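Local coordinates for protein putative amidohydrolase (PDB 3FEQ) that probably acts as a zinc-dependent prolidase of the amidohydrolase superfamily, hydrolysing dipeptides that end in proline, at residues C[66-71]-C[105-110]; C[129-134]-C[185-190]; C[98-103]-C[330-335]. All coordinates share one frame; numbering follows the deposited sequence.

Interaction 1. Residues C[66-71]-C[105-110]; sequences VHVLAS and VRDAGG. With ZN (zinc ion), chain U.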
loop_
_atom_site.group_PDB
_atom_site.type_symbol
_atom_site.label_atom_id
_atom_site.label_comp_id
_atom_site.label_asym_id
_atom_site.label_seq_id
_atom_site.Cartn_x
_atom_site.Cartn_y
_atom_site.Cartn_z
ATOM N N VAL C 66 -20.587 -4.916 -31.923
ATOM C CA VAL C 66 -21.057 -3.582 -31.520
ATOM C C VAL C 66 -20.361 -3.088 -30.254
ATOM O O VAL C 66 -19.807 -3.881 -29.496
ATOM C CB VAL C 66 -22.568 -3.564 -31.251
ATOM C CG1 VAL C 66 -23.341 -3.851 -32.512
ATOM C CG2 VAL C 66 -22.913 -4.551 -30.185
ATOM N N HIS C 67 -20.387 -1.776 -30.038
ATOM C CA HIS C 67 -20.117 -1.206 -28.725
ATOM C C HIS C 67 -21.352 -0.431 -28.307
ATOM O O HIS C 67 -21.509 0.747 -28.620
ATOM C CB HIS C 67 -18.871 -0.315 -28.727
ATOM C CG HIS C 67 -17.632 -1.007 -29.199
ATOM N ND1 HIS C 67 -16.756 -1.636 -28.342
ATOM C CD2 HIS C 67 -17.140 -1.202 -30.446
ATOM C CE1 HIS C 67 -15.781 -2.192 -29.039
ATOM N NE2 HIS C 67 -15.993 -1.946 -30.320
ATOM N N VAL C 68 -22.254 -1.139 -27.644
ATOM C CA VAL C 68 -23.511 -0.590 -27.172
ATOM C C VAL C 68 -23.319 0.631 -26.303
ATOM O O VAL C 68 -24.150 1.522 -26.311
ATOM C CB VAL C 68 -24.218 -1.622 -26.332
ATOM C CG1 VAL C 68 -25.391 -0.998 -25.609
ATOM C CG2 VAL C 68 -24.623 -2.803 -27.195
ATOM N N LEU C 69 -22.228 0.665 -25.545
ATOM C CA LEU C 69 -21.968 1.774 -24.634
ATOM C C LEU C 69 -21.202 2.955 -25.245
ATOM O O LEU C 69 -21.062 4.012 -24.618
ATOM C CB LEU C 69 -21.261 1.256 -23.398
ATOM C CG LEU C 69 -22.280 0.710 -22.412
ATOM C CD1 LEU C 69 -21.698 -0.451 -21.692
ATOM C CD2 LEU C 69 -22.713 1.802 -21.424
ATOM N N ALA C 70 -20.736 2.783 -26.478
ATOM C CA ALA C 70 -20.025 3.840 -27.191
ATOM C C ALA C 70 -20.969 4.966 -27.608
ATOM O O ALA C 70 -21.339 5.088 -28.780
ATOM C CB ALA C 70 -19.310 3.268 -28.400
ATOM N N SER C 71 -21.353 5.793 -26.642
ATOM C CA SER C 71 -22.330 6.835 -26.895
ATOM C C SER C 71 -21.722 8.102 -27.490
ATOM O O SER C 71 -22.462 8.989 -27.912
ATOM C CB SER C 71 -23.115 7.163 -25.632
ATOM O OG SER C 71 -22.297 7.810 -24.685
ATOM N N VAL C 105 -26.974 -9.128 -30.290
ATOM C CA VAL C 105 -25.724 -8.435 -30.612
ATOM C C VAL C 105 -24.629 -8.974 -29.732
ATOM O O VAL C 105 -24.874 -9.293 -28.566
ATOM C CB VAL C 105 -25.775 -6.904 -30.372
ATOM C CG1 VAL C 105 -26.541 -6.196 -31.467
ATOM C CG2 VAL C 105 -26.321 -6.577 -29.003
ATOM N N ARG C 106 -23.432 -9.087 -30.301
ATOM C CA ARG C 106 -22.250 -9.442 -29.538
ATOM C C ARG C 106 -21.450 -8.185 -29.280
ATOM O O ARG C 106 -20.792 -7.690 -30.182
ATOM C CB ARG C 106 -21.393 -10.423 -30.316
ATOM C CG ARG C 106 -20.320 -11.087 -29.502
ATOM C CD ARG C 106 -19.583 -12.107 -30.346
ATOM N NE ARG C 106 -18.847 -11.478 -31.434
ATOM C CZ ARG C 106 -17.746 -11.987 -31.983
ATOM N NH1 ARG C 106 -17.254 -13.156 -31.563
ATOM N NH2 ARG C 106 -17.136 -11.324 -32.959
ATOM N N ASP C 107 -21.519 -7.674 -28.052
ATOM C CA ASP C 107 -20.787 -6.478 -27.650
ATOM C C ASP C 107 -19.297 -6.764 -27.529
ATOM O O ASP C 107 -18.894 -7.783 -26.974
ATOM C CB ASP C 107 -21.320 -5.950 -26.313
ATOM C CG ASP C 107 -20.757 -4.583 -25.954
ATOM O OD1 ASP C 107 -19.768 -4.522 -25.188
ATOM O OD2 ASP C 107 -21.313 -3.575 -26.434
ATOM N N ALA C 108 -18.483 -5.856 -28.056
ATOM C CA ALA C 108 -17.055 -6.102 -28.192
ATOM C C ALA C 108 -16.300 -5.293 -27.156
ATOM O O ALA C 108 -15.276 -4.704 -27.443
ATOM C CB ALA C 108 -16.579 -5.762 -29.613
ATOM N N GLY C 109 -16.821 -5.270 -25.939
ATOM C CA GLY C 109 -16.190 -4.529 -24.856
ATOM C C GLY C 109 -16.963 -3.278 -24.516
ATOM O O GLY C 109 -17.264 -2.484 -25.391
ATOM N N GLY C 110 -17.265 -3.108 -23.234
ATOM C CA GLY C 110 -18.178 -2.080 -22.771
ATOM C C GLY C 110 -19.287 -2.718 -21.961
ATOM O O GLY C 110 -19.361 -2.532 -20.747
HETATM ZN ZN ZN U . -14.222 -2.509 -31.564
#

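Interaction 2. Residues C[129-134]-C[185-190]; sequences IFPSGK and GATQIK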
loop_
_atom_site.group_PDB
_atom_site.type_symbol
_atom_site.label_atom_id
_atom_site.label_comp_id
_atom_site.label_asym_id
_atom_site.label_seq_id
_atom_site.Cartn_x
_atom_site.Cartn_y
_atom_site.Cartn_z
ATOM N N ILE C 129 -27.908 -9.405 -25.464
ATOM C CA ILE C 129 -26.499 -9.043 -25.481
ATOM C C ILE C 129 -25.615 -10.256 -25.141
ATOM O O ILE C 129 -25.898 -11.011 -24.199
ATOM C CB ILE C 129 -26.215 -7.866 -24.530
ATOM C CG1 ILE C 129 -27.129 -6.683 -24.856
ATOM C CG2 ILE C 129 -24.783 -7.399 -24.662
ATOM C CD1 ILE C 129 -27.185 -5.609 -23.769
ATOM N N PHE C 130 -24.576 -10.459 -25.951
ATOM C CA PHE C 130 -23.485 -11.348 -25.592
ATOM C C PHE C 130 -22.270 -10.532 -25.178
ATOM O O PHE C 130 -21.426 -10.206 -26.017
ATOM C CB PHE C 130 -23.137 -12.280 -26.751
ATOM C CG PHE C 130 -24.228 -13.252 -27.093
ATOM C CD1 PHE C 130 -25.104 -12.994 -28.137
ATOM C CD2 PHE C 130 -24.386 -14.415 -26.368
ATOM C CE1 PHE C 130 -26.120 -13.869 -28.438
ATOM C CE2 PHE C 130 -25.398 -15.305 -26.670
ATOM C CZ PHE C 130 -26.267 -15.032 -27.704
ATOM N N PRO C 131 -22.157 -10.235 -23.872
ATOM C CA PRO C 131 -21.193 -9.258 -23.407
ATOM C C PRO C 131 -19.775 -9.819 -23.373
ATOM O O PRO C 131 -19.567 -11.006 -23.094
ATOM C CB PRO C 131 -21.681 -8.942 -22.001
ATOM C CG PRO C 131 -22.286 -10.199 -21.539
ATOM C CD PRO C 131 -22.878 -10.862 -22.753
ATOM N N SER C 132 -18.815 -8.965 -23.703
ATOM C CA SER C 132 -17.409 -9.305 -23.580
ATOM C C SER C 132 -16.866 -8.841 -22.220
ATOM O O SER C 132 -15.802 -9.284 -21.777
ATOM C CB SER C 132 -16.609 -8.692 -24.740
ATOM O OG SER C 132 -16.916 -9.327 -25.982
ATOM N N GLY C 133 -17.648 -8.005 -21.537
ATOM C CA GLY C 133 -17.155 -7.256 -20.398
ATOM C C GLY C 133 -16.261 -6.166 -20.937
ATOM O O GLY C 133 -16.729 -5.275 -21.627
ATOM N N LYS C 134 -14.965 -6.248 -20.660
ATOM C CA LYS C 134 -14.050 -5.245 -21.168
ATOM C C LYS C 134 -12.974 -5.864 -22.028
ATOM O O LYS C 134 -12.429 -6.913 -21.708
ATOM C CB LYS C 134 -13.404 -4.473 -20.034
ATOM C CG LYS C 134 -14.338 -4.129 -18.939
ATOM C CD LYS C 134 -13.898 -2.851 -18.251
ATOM C CE LYS C 134 -14.726 -1.658 -18.700
ATOM N NZ LYS C 134 -16.178 -1.816 -18.417
ATOM N N GLY C 185 -19.202 -12.384 -15.715
ATOM C CA GLY C 185 -20.274 -12.900 -16.566
ATOM C C GLY C 185 -20.173 -12.653 -18.066
ATOM O O GLY C 185 -21.169 -12.730 -18.776
ATOM N N ALA C 186 -18.966 -12.398 -18.557
ATOM C CA ALA C 186 -18.686 -12.367 -20.003
ATOM C C ALA C 186 -19.081 -13.668 -20.687
ATOM O O ALA C 186 -18.955 -14.729 -20.107
ATOM C CB ALA C 186 -17.202 -12.089 -20.246
ATOM N N THR C 187 -19.574 -13.580 -21.913
ATOM C CA THR C 187 -19.880 -14.775 -22.706
ATOM C C THR C 187 -18.698 -15.176 -23.597
ATOM O O THR C 187 -18.515 -16.351 -23.904
ATOM C CB THR C 187 -21.123 -14.581 -23.601
ATOM O OG1 THR C 187 -21.046 -13.304 -24.254
ATOM C CG2 THR C 187 -22.407 -14.662 -22.782
ATOM N N GLN C 188 -17.930 -14.186 -24.048
ATOM C CA GLN C 188 -16.645 -14.441 -24.699
ATOM C C GLN C 188 -15.611 -13.394 -24.278
ATOM O O GLN C 188 -15.936 -12.439 -23.559
ATOM C CB GLN C 188 -16.788 -14.517 -26.231
ATOM C CG GLN C 188 -17.147 -13.219 -26.891
ATOM C CD GLN C 188 -18.575 -12.785 -26.602
ATOM O OE1 GLN C 188 -19.485 -13.608 -26.584
ATOM N NE2 GLN C 188 -18.775 -11.484 -26.377
ATOM N N ILE C 189 -14.370 -13.577 -24.717
ATOM C CA ILE C 189 -13.308 -12.661 -24.339
ATOM C C ILE C 189 -12.811 -11.912 -25.547
ATOM O O ILE C 189 -12.544 -12.537 -26.563
ATOM C CB ILE C 189 -12.136 -13.404 -23.712
ATOM C CG1 ILE C 189 -12.574 -14.138 -22.429
ATOM C CG2 ILE C 189 -10.998 -12.438 -23.447
ATOM C CD1 ILE C 189 -13.077 -13.205 -21.314
ATOM N N LYS C 190 -12.729 -10.579 -25.443
ATOM C CA LYS C 190 -12.222 -9.714 -26.512
ATOM C C LYS C 190 -10.843 -9.213 -26.132
ATOM O O LYS C 190 -10.619 -8.824 -24.987
ATOM C CB LYS C 190 -13.165 -8.522 -26.744
ATOM C CG LYS C 190 -12.537 -7.282 -27.459
ATOM C CD LYS C 190 -13.000 -7.103 -28.919
ATOM C CE LYS C 190 -12.111 -6.122 -29.706
ATOM N NZ LYS C 190 -12.831 -4.898 -30.209
HETATM O O HOH W 1 -13.110 -9.276 -22.634
#

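Interaction 3. Residues C[98-103]-C[330-335]; sequences LSRGFT and AFQSGE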
loop_
_atom_site.group_PDB
_atom_site.type_symbol
_atom_site.label_atom_id
_atom_site.label_comp_id
_atom_site.label_asym_id
_atom_site.label_seq_id
_atom_site.Cartn_x
_atom_site.Cartn_y
_atom_site.Cartn_z
ATOM N N LEU C 98 -32.710 -2.573 -32.000
ATOM C CA LEU C 98 -33.775 -3.551 -31.980
ATOM C C LEU C 98 -34.782 -3.225 -33.068
ATOM O O LEU C 98 -35.210 -4.111 -33.801
ATOM C CB LEU C 98 -34.447 -3.606 -30.607
ATOM C CG LEU C 98 -35.580 -4.606 -30.430
ATOM C CD1 LEU C 98 -35.070 -6.042 -30.513
ATOM C CD2 LEU C 98 -36.321 -4.344 -29.115
ATOM N N SER C 99 -35.087 -1.940 -33.231
ATOM C CA SER C 99 -36.053 -1.523 -34.238
ATOM C C SER C 99 -35.569 -1.778 -35.666
ATOM O O SER C 99 -36.361 -2.030 -36.558
ATOM C CB SER C 99 -36.469 -0.060 -34.047
ATOM O OG SER C 99 -35.468 0.817 -34.515
ATOM N N ARG C 100 -34.268 -1.746 -35.879
ATOM C CA ARG C 100 -33.734 -2.085 -37.179
ATOM C C ARG C 100 -33.761 -3.594 -37.456
ATOM O O ARG C 100 -33.377 -4.023 -38.532
ATOM C CB ARG C 100 -32.313 -1.550 -37.312
ATOM C CG ARG C 100 -32.232 -0.048 -37.249
ATOM C CD ARG C 100 -30.846 0.434 -37.619
ATOM N NE ARG C 100 -29.908 0.309 -36.509
ATOM C CZ ARG C 100 -29.707 1.258 -35.609
ATOM N NH1 ARG C 100 -30.384 2.392 -35.700
ATOM N NH2 ARG C 100 -28.842 1.068 -34.623
ATOM N N GLY C 101 -34.196 -4.396 -36.491
ATOM C CA GLY C 101 -34.294 -5.841 -36.704
ATOM C C GLY C 101 -33.210 -6.692 -36.052
ATOM O O GLY C 101 -33.190 -7.909 -36.202
ATOM N N PHE C 102 -32.302 -6.063 -35.315
ATOM C CA PHE C 102 -31.276 -6.811 -34.603
ATOM C C PHE C 102 -31.800 -7.292 -33.267
ATOM O O PHE C 102 -32.231 -6.491 -32.431
ATOM C CB PHE C 102 -30.028 -5.963 -34.435
ATOM C CG PHE C 102 -29.354 -5.651 -35.730
ATOM C CD1 PHE C 102 -28.431 -6.531 -36.274
ATOM C CD2 PHE C 102 -29.700 -4.520 -36.452
ATOM C CE1 PHE C 102 -27.847 -6.264 -37.489
ATOM C CE2 PHE C 102 -29.107 -4.253 -37.667
ATOM C CZ PHE C 102 -28.183 -5.124 -38.184
ATOM N N THR C 103 -31.826 -8.607 -33.095
ATOM C CA THR C 103 -32.446 -9.188 -31.920
ATOM C C THR C 103 -31.383 -9.774 -31.008
ATOM O O THR C 103 -31.648 -10.107 -29.855
ATOM C CB THR C 103 -33.465 -10.273 -32.294
ATOM O OG1 THR C 103 -32.965 -11.045 -33.390
ATOM C CG2 THR C 103 -34.777 -9.650 -32.691
ATOM N N ALA C 330 -26.556 5.148 -36.342
ATOM C CA ALA C 330 -27.713 5.063 -37.212
ATOM C C ALA C 330 -27.437 4.283 -38.490
ATOM O O ALA C 330 -28.351 3.715 -39.078
ATOM C CB ALA C 330 -28.211 6.454 -37.540
ATOM N N PHE C 331 -26.175 4.210 -38.897
ATOM C CA PHE C 331 -25.827 3.637 -40.198
ATOM C C PHE C 331 -25.707 2.117 -40.177
ATOM O O PHE C 331 -25.265 1.521 -41.153
ATOM C CB PHE C 331 -24.534 4.259 -40.732
ATOM C CG PHE C 331 -24.622 5.741 -40.959
ATOM C CD1 PHE C 331 -23.798 6.607 -40.264
ATOM C CD2 PHE C 331 -25.541 6.269 -41.855
ATOM C CE1 PHE C 331 -23.887 7.975 -40.454
ATOM C CE2 PHE C 331 -25.647 7.634 -42.038
ATOM C CZ PHE C 331 -24.813 8.488 -41.342
ATOM N N GLN C 332 -26.140 1.502 -39.080
ATOM C CA GLN C 332 -25.894 0.088 -38.791
ATOM C C GLN C 332 -26.250 -0.863 -39.937
ATOM O O GLN C 332 -25.506 -1.816 -40.226
ATOM C CB GLN C 332 -26.647 -0.328 -37.517
ATOM C CG GLN C 332 -26.216 -1.658 -36.906
ATOM C CD GLN C 332 -27.092 -2.035 -35.725
ATOM O OE1 GLN C 332 -28.176 -1.466 -35.538
ATOM N NE2 GLN C 332 -26.625 -2.980 -34.910
ATOM N N SER C 333 -27.399 -0.617 -40.561
ATOM C CA SER C 333 -27.988 -1.597 -41.466
ATOM C C SER C 333 -27.315 -1.544 -42.819
ATOM O O SER C 333 -27.326 -2.524 -43.562
ATOM C CB SER C 333 -29.485 -1.359 -41.606
ATOM O OG SER C 333 -30.096 -1.428 -40.333
ATOM N N GLY C 334 -26.678 -0.408 -43.094
ATOM C CA GLY C 334 -25.942 -0.190 -44.330
ATOM C C GLY C 334 -24.895 -1.241 -44.628
ATOM O O GLY C 334 -24.537 -1.440 -45.787
ATOM N N GLU C 335 -24.414 -1.924 -43.590
ATOM C CA GLU C 335 -23.410 -2.974 -43.758
ATOM C C GLU C 335 -23.921 -4.137 -44.623
ATOM O O GLU C 335 -23.147 -4.778 -45.326
ATOM C CB GLU C 335 -22.882 -3.449 -42.395
ATOM C CG GLU C 335 -21.930 -4.657 -42.426
ATOM C CD GLU C 335 -20.483 -4.303 -42.748
ATOM O OE1 GLU C 335 -19.742 -5.200 -43.208
ATOM O OE2 GLU C 335 -20.081 -3.141 -42.539
#

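Interaction 1. Residues C[66-71]-C[105-110]
H67 and the G109 carbonyl meet at the metal centre of the amidohydrolase barrel, where strand 56-66 ends in the His-X-His motif formed by H65, V66 and H67, and strand 102-107 runs parallel beside it. V66, the middle residue of the motif, bridges to D107 through its backbone: V66 N donates to R106 O at 3.3 Å, and A108 N returns a bond to V66 O at 2.8 Å. Its CG2 branch packs across V105, 3.7 Å from V105 CB, and helix 90-99 covers this valine pair through M97. H67 leaves the sheet with CG beside its own backbone N (chi1 -57°). This swings the imidazole over the turn that follows strand 102-107, with CE1 near the methyl of A108. H67 ND1 donates to G109 O at 3.1 Å; the oxygen lies near the ring plane and is approached on a lone pair. On the far side of the ring, H67 NE2 binds zinc at 2.2 Å, and H65 and D323 belong to the same metal site. D107 fixes the beta turn from H67 to A70. With CG anti to its backbone N (chi1 -171°), its carboxylate points toward this turn, and D107 OD2 takes the V68 N-H at 2.9 Å, nearly along the C-O axis. OD1 takes the A111 N-H, so the one carboxylate ties together both loops. Beyond it, L69 CD1 lies against the backbone of G110, where a side chain would collide with the carbonyl O of G109. The chemistry implies a division of labour within the H67 ring: ND1 carries the proton and is held by a backbone carbonyl, which sets the ring rotation and leaves the NE2 lone pair for zinc.

Interaction 2. Residues C[129-134]-C[185-190]
Q188 and T187, in the loop that leads into strand 189-192, hold the loop after strand 128-129 mainly by hydrogen bonds, most of them to its backbone carbonyls. The side-chain amide of Q188 makes two hydrogen bonds from one nitrogen: Q188 NE2 donates to F130 O at 3.0 Å and to S132 OG at 2.9 Å. Both acceptors lie within a few degrees of the amide plane, although NE2 stands above the F130 carbonyl plane. A bend in the glutamine chain (chi2 -71°) folds the amide back over the loop to reach them. S132 OG is also bonded to D107 O and so relays this grip to the neighbouring strand.

P131, between F130 and S132 in the chain, receives the backbone T187 N-H on its carbonyl O at 2.8 Å, a nearly straight bond. T187 OG1 is 3.0 Å from P131 O and also close to Q188 OE1, and its single proton could go to either. A water forms the third polar group; it accepts from K190 N at 3.1 Å and sits 2.8 Å from S132 O, close to K134 O as well.

The van der Waals contacts are slighter. T187 CG2 touches the edge of the F130 ring and packs 3.8 Å from P131 CD, the methyl of A186 rests on S132 O, and K190 CB lies beside S132 OG. The K190 side chain turns away toward the metal centre, its nearest atom about 3 Å from a zinc; many binuclear relatives have a carboxylated, metal-bridging lysine on the corresponding strand, but plain lysine is modelled here. G185 ends helix 171-184 with a Schellman motif, M116 of helix 113-120 covers P131 and T187, and M229 of strand 228-234 backs S132, Q188 and K190 as the barrel passes from one strand to the next.

Interaction 3. Residues C[98-103]-C[330-335]
Q332 OE1 is gripped side-on by two nitrogens of R100, with NE at 2.7 Å and NH2 at 2.8 Å. The contact joins the turn between helix 90-99 and strand 102-107 of the TIM-barrel domain to the 3-10 turn ahead of helix 335-340. OE1 lies in the guanidinium plane. NE approaches within the amide carbonyl plane, whereas NH2 comes from above it, because the guanidinium and amide planes stand 73° apart. A bend in the arginine chain (chi3 -80°) turns the guanidinium toward the glutamine. NH1 is bound separately, in a salt bridge with E394, and A330 O lies over one face of the group. Any pull of the arginine charge on the amide would be expected to polarise it and strengthen NE2 as a donor; Q332 NE2 bonds to D63 OD2 of strand 56-66.

G101 stops the helix in a Schellman motif, and F102 then opens the strand with its side chain facing Q332. S333 OG lies near the ring plane at the F102 edge and 3.4 Å from R100 CD, between the two side chains. F102 also meets two other aromatic rings, F61 edge-to-face and F320 with planes inclined. The amide of Q332 stacks on one F102 face at only 20° to the ring, its NE2 over the ring centre, 3.7 Å above the plane.

All three contacts fall within the amidohydrolase barrel. Interactions 1 and 2 have centres about 10 Å apart and touch, through D107 O with S132 OG and G110 N with G133 O, so the loops after strands 56-66, 102-107 and 128-129 are tied side by side around the zinc site. Interaction 3 shares strand 102-107 with interaction 1, with centres about 14 Å apart, but lies at the strand's start; the centres of interactions 2 and 3 are about 21 Å apart. In sequence, interaction 1 closes before interaction 2 opens, interaction 2 is nested within interaction 3, and interactions 1 and 3 alternate. Strand 102-107 thus runs from the R100 and Q332 contact at its start to the zinc site at its end.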